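Local coordinates for 2-dehydropantoate 2-reductase (PDB 3WFI), which probably acts as an NAD-dependent D-mandelate dehydrogenase of the ketopantoate reductase family, interconverting a D-2-hydroxy acid and the corresponding 2-oxo acid, at residues G196-I200 / L201-M205; E300-H303 / A304-S308. All coordinates share one frame; numbering follows the deposited sequence.

Contact 1: residues G196-I200 / L201-M205; sequences GLCTI and LDVNM
Cys198 and Val203 meet where helix 194-201 runs out, and their pairing illustrates how the last carbonyls of a helix find donors. Leu197 O still receives the regular helical bond from Leu201 N, at 2.9 Å. One residue on, the pattern changes: Cys198 O is gripped by Val203 N at 3.2 Å in an i to i+5 bond, the donor lying in the carbonyl plane on a lone pair. Asp202 N also approaches that oxygen, to 2.9 Å, but its N-H points poorly (123°) and the bond is weak. Asp202 is the first residue to leave helical angles, with a positive phi of 62°, and the chain turns there; its OD1 is held by Tyr262 OH on helix 260-267.

The acceptor of Val203 fares differently. Its O lies 3.1 Å from Cys198 CB, alongside the thiol, and this buried carbonyl has no hydrogen-bond partner in the model. Cys198 SG, anti to its own carbonyl carbon (chi1 -72°), reaches along the turn to Met205 CG at 3.8 Å. Pro259 and Leu208 also pack against the cysteine. Leu201 lays CB and CG over Leu197 O, with CB 3.3 Å from that oxygen, while its own O accepts a hydrogen bond from Lys305 NZ of the second subunit. Thr199 OG1 bonds back to Asn195 O within the helix.

The chain then restarts as a helix, with Asn204 as N-cap and its OD1 taking Glu207 N. The i to i+5 bond is the one a Schellman motif contains, but Asp202 N stands 3.8 Å from Thr199 O and the companion bond is missing. What results is a right-handed helix ended by one residue in the left-handed conformation, leading directly into an N-capped helix, within the all-helical C-terminal part of the ketopantoate reductase fold.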
ATOM      1  N   GLY B 196      -3.506   5.337  -8.427  1.00 16.61           N
ATOM      2  CA  GLY B 196      -2.582   4.562  -7.594  1.00 15.79           C
ATOM      3  C   GLY B 196      -2.934   3.100  -7.429  1.00 15.62           C
ATOM      4  O   GLY B 196      -2.058   2.232  -7.557  1.00 15.07           O
ATOM      5  N   LEU B 197      -4.207   2.816  -7.147  1.00 15.40           N
ATOM      6  CA  LEU B 197      -4.653   1.436  -6.913  1.00 16.03           C
ATOM      7  C   LEU B 197      -4.525   0.575  -8.150  1.00 16.99           C
ATOM      8  O   LEU B 197      -4.055  -0.564  -8.071  1.00 17.10           O
ATOM      9  CB  LEU B 197      -6.100   1.402  -6.382  1.00 15.89           C
ATOM     10  CG  LEU B 197      -6.310   2.043  -5.015  1.00 15.46           C
ATOM     11  CD1 LEU B 197      -7.786   2.120  -4.675  1.00 15.61           C
ATOM     12  CD2 LEU B 197      -5.534   1.320  -3.904  1.00 15.35           C
ATOM     13  N   CYS B 198      -4.908   1.113  -9.314  1.00 18.48           N
ATOM     14  CA  CYS B 198      -4.797   0.335 -10.565  1.00 19.52           C
ATOM     15  C   CYS B 198      -3.340   0.110 -10.930  1.00 19.14           C
ATOM     16  O   CYS B 198      -2.967  -0.973 -11.390  1.00 19.33           O
ATOM     17  CB  CYS B 198      -5.488   1.047 -11.721  1.00 20.59           C
ATOM     18  SG  CYS B 198      -7.269   1.013 -11.608  1.00 23.17           S
ATOM     19  N   THR B 199      -2.526   1.142 -10.711  1.00 18.43           N
ATOM     20  CA  THR B 199      -1.101   1.075 -10.993  1.00 18.12           C
ATOM     21  C   THR B 199      -0.412   0.011 -10.145  1.00 18.45           C
ATOM     22  O   THR B 199       0.334  -0.820 -10.670  1.00 17.94           O
ATOM     23  CB  THR B 199      -0.435   2.443 -10.773  1.00 17.79           C
ATOM     24  OG1 THR B 199      -0.985   3.382 -11.707  1.00 17.48           O
ATOM     25  CG2 THR B 199       1.062   2.353 -10.990  1.00 17.84           C
ATOM     26  N   ILE B 200      -0.715  -0.014  -8.856  1.00 18.07           N
ATOM     27  CA  ILE B 200      -0.094  -0.988  -7.955  1.00 19.26           C
ATOM     28  C   ILE B 200      -0.637  -2.412  -8.133  1.00 18.69           C
ATOM     29  O   ILE B 200       0.131  -3.364  -8.110  1.00 19.26           O
ATOM     30  CB  ILE B 200      -0.231  -0.563  -6.473  1.00 19.65           C
ATOM     31  CG1 ILE B 200       0.561   0.707  -6.233  1.00 20.27           C
ATOM     32  CG2 ILE B 200       0.294  -1.634  -5.539  1.00 20.63           C
ATOM     33  CD1 ILE B 200       2.046   0.522  -6.370  1.00 20.83           C
ATOM     34  N   LEU B 201      -1.941  -2.553  -8.305  1.00 19.30           N
ATOM     35  CA  LEU B 201      -2.553  -3.894  -8.421  1.00 20.25           C
ATOM     36  C   LEU B 201      -2.491  -4.488  -9.830  1.00 22.03           C
ATOM     37  O   LEU B 201      -2.761  -5.683 -10.009  1.00 21.59           O
ATOM     38  CB  LEU B 201      -3.995  -3.859  -7.924  1.00 20.18           C
ATOM     39  CG  LEU B 201      -4.149  -3.608  -6.425  1.00 20.28           C
ATOM     40  CD1 LEU B 201      -5.575  -3.216  -6.061  1.00 19.99           C
ATOM     41  CD2 LEU B 201      -3.707  -4.838  -5.640  1.00 20.09           C
ATOM     42  N   ASP B 202      -2.121  -3.669 -10.810  1.00 24.01           N
ATOM     43  CA  ASP B 202      -2.046  -4.077 -12.217  1.00 25.79           C
ATOM     44  C   ASP B 202      -3.408  -4.504 -12.751  1.00 25.91           C
ATOM     45  O   ASP B 202      -3.592  -5.640 -13.209  1.00 27.78           O
ATOM     46  CB  ASP B 202      -0.996  -5.179 -12.435  1.00 27.05           C
ATOM     47  CG  ASP B 202      -0.674  -5.390 -13.915  1.00 29.64           C
ATOM     48  OD1 ASP B 202      -0.915  -4.470 -14.720  1.00 31.02           O
ATOM     49  OD2 ASP B 202      -0.194  -6.476 -14.282  1.00 32.26           O
ATOM     50  N   VAL B 203      -4.360  -3.581 -12.695  1.00 25.61           N
ATOM     51  CA  VAL B 203      -5.738  -3.854 -13.086  1.00 25.44           C
ATOM     52  C   VAL B 203      -6.302  -2.625 -13.762  1.00 25.39           C
ATOM     53  O   VAL B 203      -5.851  -1.512 -13.504  1.00 25.43           O
ATOM     54  CB  VAL B 203      -6.620  -4.219 -11.852  1.00 25.85           C
ATOM     55  CG1 VAL B 203      -6.260  -5.591 -11.308  1.00 26.48           C
ATOM     56  CG2 VAL B 203      -6.514  -3.176 -10.741  1.00 25.60           C
ATOM     57  N   ASN B 204      -7.297  -2.810 -14.620  1.00 25.47           N
ATOM     58  CA  ASN B 204      -8.086  -1.678 -15.092  1.00 25.40           C
ATOM     59  C   ASN B 204      -9.101  -1.314 -14.013  1.00 24.06           C
ATOM     60  O   ASN B 204      -9.185  -1.980 -12.982  1.00 23.27           O
ATOM     61  CB  ASN B 204      -8.743  -1.951 -16.469  1.00 25.57           C
ATOM     62  CG  ASN B 204      -9.718  -3.112 -16.453  1.00 26.23           C
ATOM     63  OD1 ASN B 204     -10.297  -3.450 -15.429  1.00 26.78           O
ATOM     64  ND2 ASN B 204      -9.899  -3.730 -17.599  1.00 27.20           N
ATOM     65  N   MET B 205      -9.892  -0.278 -14.249  1.00 23.64           N
ATOM     66  CA  MET B 205     -10.793   0.200 -13.214  1.00 24.27           C
ATOM     67  C   MET B 205     -11.924  -0.783 -12.928  1.00 24.96           C
ATOM     68  O   MET B 205     -12.307  -0.973 -11.772  1.00 23.52           O
ATOM     69  CB  MET B 205     -11.302   1.598 -13.560  1.00 25.62           C
ATOM     70  CG  MET B 205     -10.214   2.630 -13.298  1.00 26.13           C
ATOM     71  SD  MET B 205     -10.567   4.294 -13.822  1.00 27.32           S
ATOM     72  CE  MET B 205     -10.342   4.159 -15.598  1.00 29.85           C
TER

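Contact 2: residues E300-H303 / A304-S308; sequences ELVH and AKEDS
His303 and Glu306 lock onto each other along one turn of helix 293-308, a clear case of an i to i+3 His-carboxylate hydrogen bond. The helix closes the all-helical C-terminal part of the ketopantoate reductase fold.

The backbone bonds are those of a regular alpha-helix. Four consecutive amides, Ala304 to Asp307, donate to the carbonyls of Glu300 to His303; the bond from Glu306 N to Val302 O, at 2.9 Å, is nearly straight at 174°. Near the C-terminal end Ser308 OG turns back onto Lys305 O, 2.8 Å away.

Other side-chain contacts across the turn are van der Waals contacts between carbon and oxygen atoms. Val302 CG1, anti to its backbone N (chi1 169°), comes within 4.2 Å of Glu306 OE2, and Glu306 CG lies 3.3 Å from Val302 O. Ala304 and Lys305 lean their CB atoms over the carbonyls one turn earlier, Lys305 CB being 3.5 Å from Leu301 O.

Charged and polar ends find partners beyond the turn. Glu306 OE2 is bonded to Thr272 OG1 and His303 NE2 to Asp275 OD1, so the ring has a carboxylate at either nitrogen, which would probably favour its protonated form. On another face Glu300 forms a salt bridge with Lys216 of the second subunit and a hydrogen bond with its Tyr294, while Asp307 OD2 reaches Ser212 of the same subunit.

The pair itself is ordered by direction. The two side chains run side by side, pointing the same way, with ring and carboxylate planes 53° apart. His303 ND1 donates to Glu306 OE1 at 2.7 Å, keeping the oxygen in the ring plane while meeting the carboxylate from above its own plane.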
ATOM      1  N   GLU B 300       4.132   5.923  -1.266  1.00 12.96           N
ATOM      2  CA  GLU B 300       5.333   5.124  -1.075  1.00 12.76           C
ATOM      3  C   GLU B 300       5.346   3.896  -2.009  1.00 12.71           C
ATOM      4  O   GLU B 300       6.384   3.559  -2.580  1.00 12.28           O
ATOM      5  CB  GLU B 300       5.434   4.707   0.387  1.00 12.64           C
ATOM      6  CG  GLU B 300       5.849   5.861   1.297  1.00 12.86           C
ATOM      7  CD  GLU B 300       5.309   5.736   2.695  1.00 12.72           C
ATOM      8  OE1 GLU B 300       4.856   4.628   3.075  1.00 12.40           O
ATOM      9  OE2 GLU B 300       5.319   6.760   3.405  1.00 13.21           O
ATOM     10  N   LEU B 301       4.197   3.231  -2.152  1.00 12.58           N
ATOM     11  CA  LEU B 301       4.116   2.047  -3.002  1.00 13.02           C
ATOM     12  C   LEU B 301       4.316   2.363  -4.485  1.00 13.42           C
ATOM     13  O   LEU B 301       5.029   1.628  -5.196  1.00 14.55           O
ATOM     14  CB  LEU B 301       2.774   1.347  -2.813  1.00 13.24           C
ATOM     15  CG  LEU B 301       2.624   0.578  -1.514  1.00 13.14           C
ATOM     16  CD1 LEU B 301       1.149   0.261  -1.259  1.00 13.12           C
ATOM     17  CD2 LEU B 301       3.470  -0.685  -1.551  1.00 13.27           C
ATOM     18  N   VAL B 302       3.723   3.455  -4.947  1.00 13.24           N
ATOM     19  CA  VAL B 302       3.864   3.849  -6.350  1.00 13.47           C
ATOM     20  C   VAL B 302       5.313   4.193  -6.638  1.00 13.75           C
ATOM     21  O   VAL B 302       5.859   3.799  -7.669  1.00 13.77           O
ATOM     22  CB  VAL B 302       2.910   4.992  -6.722  1.00 12.89           C
ATOM     23  CG1 VAL B 302       3.241   5.568  -8.087  1.00 13.06           C
ATOM     24  CG2 VAL B 302       1.476   4.496  -6.699  1.00 13.01           C
ATOM     25  N   HIS B 303       5.959   4.905  -5.712  1.00 13.81           N
ATOM     26  CA  HIS B 303       7.385   5.194  -5.884  1.00 14.30           C
ATOM     27  C   HIS B 303       8.241   3.933  -5.918  1.00 14.16           C
ATOM     28  O   HIS B 303       9.175   3.833  -6.724  1.00 14.13           O
ATOM     29  CB  HIS B 303       7.874   6.170  -4.799  1.00 14.55           C
ATOM     30  CG  HIS B 303       7.465   7.586  -5.023  1.00 14.75           C
ATOM     31  ND1 HIS B 303       7.509   8.204  -6.263  1.00 15.32           N
ATOM     32  CD2 HIS B 303       7.011   8.520  -4.157  1.00 14.55           C
ATOM     33  CE1 HIS B 303       7.089   9.447  -6.140  1.00 14.88           C
ATOM     34  NE2 HIS B 303       6.786   9.662  -4.875  1.00 14.99           N
ATOM     35  N   ALA B 304       7.949   2.981  -5.030  1.00 14.07           N
ATOM     36  CA  ALA B 304       8.652   1.704  -5.028  1.00 14.71           C
ATOM     37  C   ALA B 304       8.460   0.958  -6.360  1.00 15.48           C
ATOM     38  O   ALA B 304       9.392   0.312  -6.861  1.00 14.99           O
ATOM     39  CB  ALA B 304       8.198   0.837  -3.863  1.00 14.79           C
ATOM     40  N   LYS B 305       7.261   1.062  -6.929  1.00 15.78           N
ATOM     41  CA  LYS B 305       6.967   0.383  -8.197  1.00 16.70           C
ATOM     42  C   LYS B 305       7.739   1.060  -9.342  1.00 17.34           C
ATOM     43  O   LYS B 305       8.325   0.374 -10.181  1.00 17.81           O
ATOM     44  CB  LYS B 305       5.471   0.400  -8.493  1.00 16.65           C
ATOM     45  CG  LYS B 305       5.050  -0.404  -9.736  1.00 17.54           C
ATOM     46  CD  LYS B 305       5.245  -1.904  -9.561  1.00 18.47           C
ATOM     47  CE  LYS B 305       4.723  -2.673 -10.769  1.00 19.12           C
ATOM     48  NZ  LYS B 305       4.811  -4.136 -10.568  1.00 19.81           N
ATOM     49  N   GLU B 306       7.745   2.394  -9.345  1.00 17.95           N
ATOM     50  CA  GLU B 306       8.608   3.180 -10.244  1.00 18.18           C
ATOM     51  C   GLU B 306      10.051   2.679 -10.152  1.00 18.51           C
ATOM     52  O   GLU B 306      10.675   2.346 -11.153  1.00 19.21           O
ATOM     53  CB  GLU B 306       8.559   4.680  -9.901  1.00 18.14           C
ATOM     54  CG  GLU B 306       7.253   5.385 -10.240  1.00 17.89           C
ATOM     55  CD  GLU B 306       7.155   6.772  -9.621  1.00 17.55           C
ATOM     56  OE1 GLU B 306       7.950   7.070  -8.707  1.00 17.42           O
ATOM     57  OE2 GLU B 306       6.298   7.569 -10.066  1.00 17.40           O
ATOM     58  N   ASP B 307      10.566   2.616  -8.933  1.00 18.35           N
ATOM     59  CA  ASP B 307      11.936   2.208  -8.702  1.00 18.60           C
ATOM     60  C   ASP B 307      12.188   0.794  -9.229  1.00 19.15           C
ATOM     61  O   ASP B 307      13.192   0.553  -9.875  1.00 18.71           O
ATOM     62  CB  ASP B 307      12.290   2.291  -7.219  1.00 18.35           C
ATOM     63  CG  ASP B 307      12.276   3.726  -6.683  1.00 18.38           C
ATOM     64  OD1 ASP B 307      12.386   4.679  -7.478  1.00 17.84           O
ATOM     65  OD2 ASP B 307      12.200   3.902  -5.450  1.00 19.18           O
ATOM     66  N   SER B 308      11.254  -0.115  -8.976  1.00 19.30           N
ATOM     67  CA  SER B 308      11.406  -1.504  -9.394  1.00 20.35           C
ATOM     68  C   SER B 308      11.437  -1.666 -10.916  1.00 21.83           C
ATOM     69  O   SER B 308      11.985  -2.648 -11.416  1.00 22.54           O
ATOM     70  CB  SER B 308      10.297  -2.380  -8.792  1.00 19.95           C
ATOM     71  OG  SER B 308       9.075  -2.262  -9.494  1.00 19.42           O
TER

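Overall arrangement
Two helices far apart in sequence meet here, and the junction is made chiefly by Ile200, the last residue but one of helix 194-201. Its CD1 packs 3.4 Å from Leu301 O and 4.0 Å from Lys305 CB, while Gly196 CA lies 4.2 Å from Val302 CG2. The centres of contact 1 and contact 2 are about 13 Å apart. Both also border the second subunit, so the same helix pair helps to form the dimer. Neither contact includes a known NAD(+)-binding residue, but the site is not far: Glu273 lies about 10 Å from Thr199 of contact 1 and about 8 Å from Glu306 of contact 2, between side chains, with no cofactor bound in this chain.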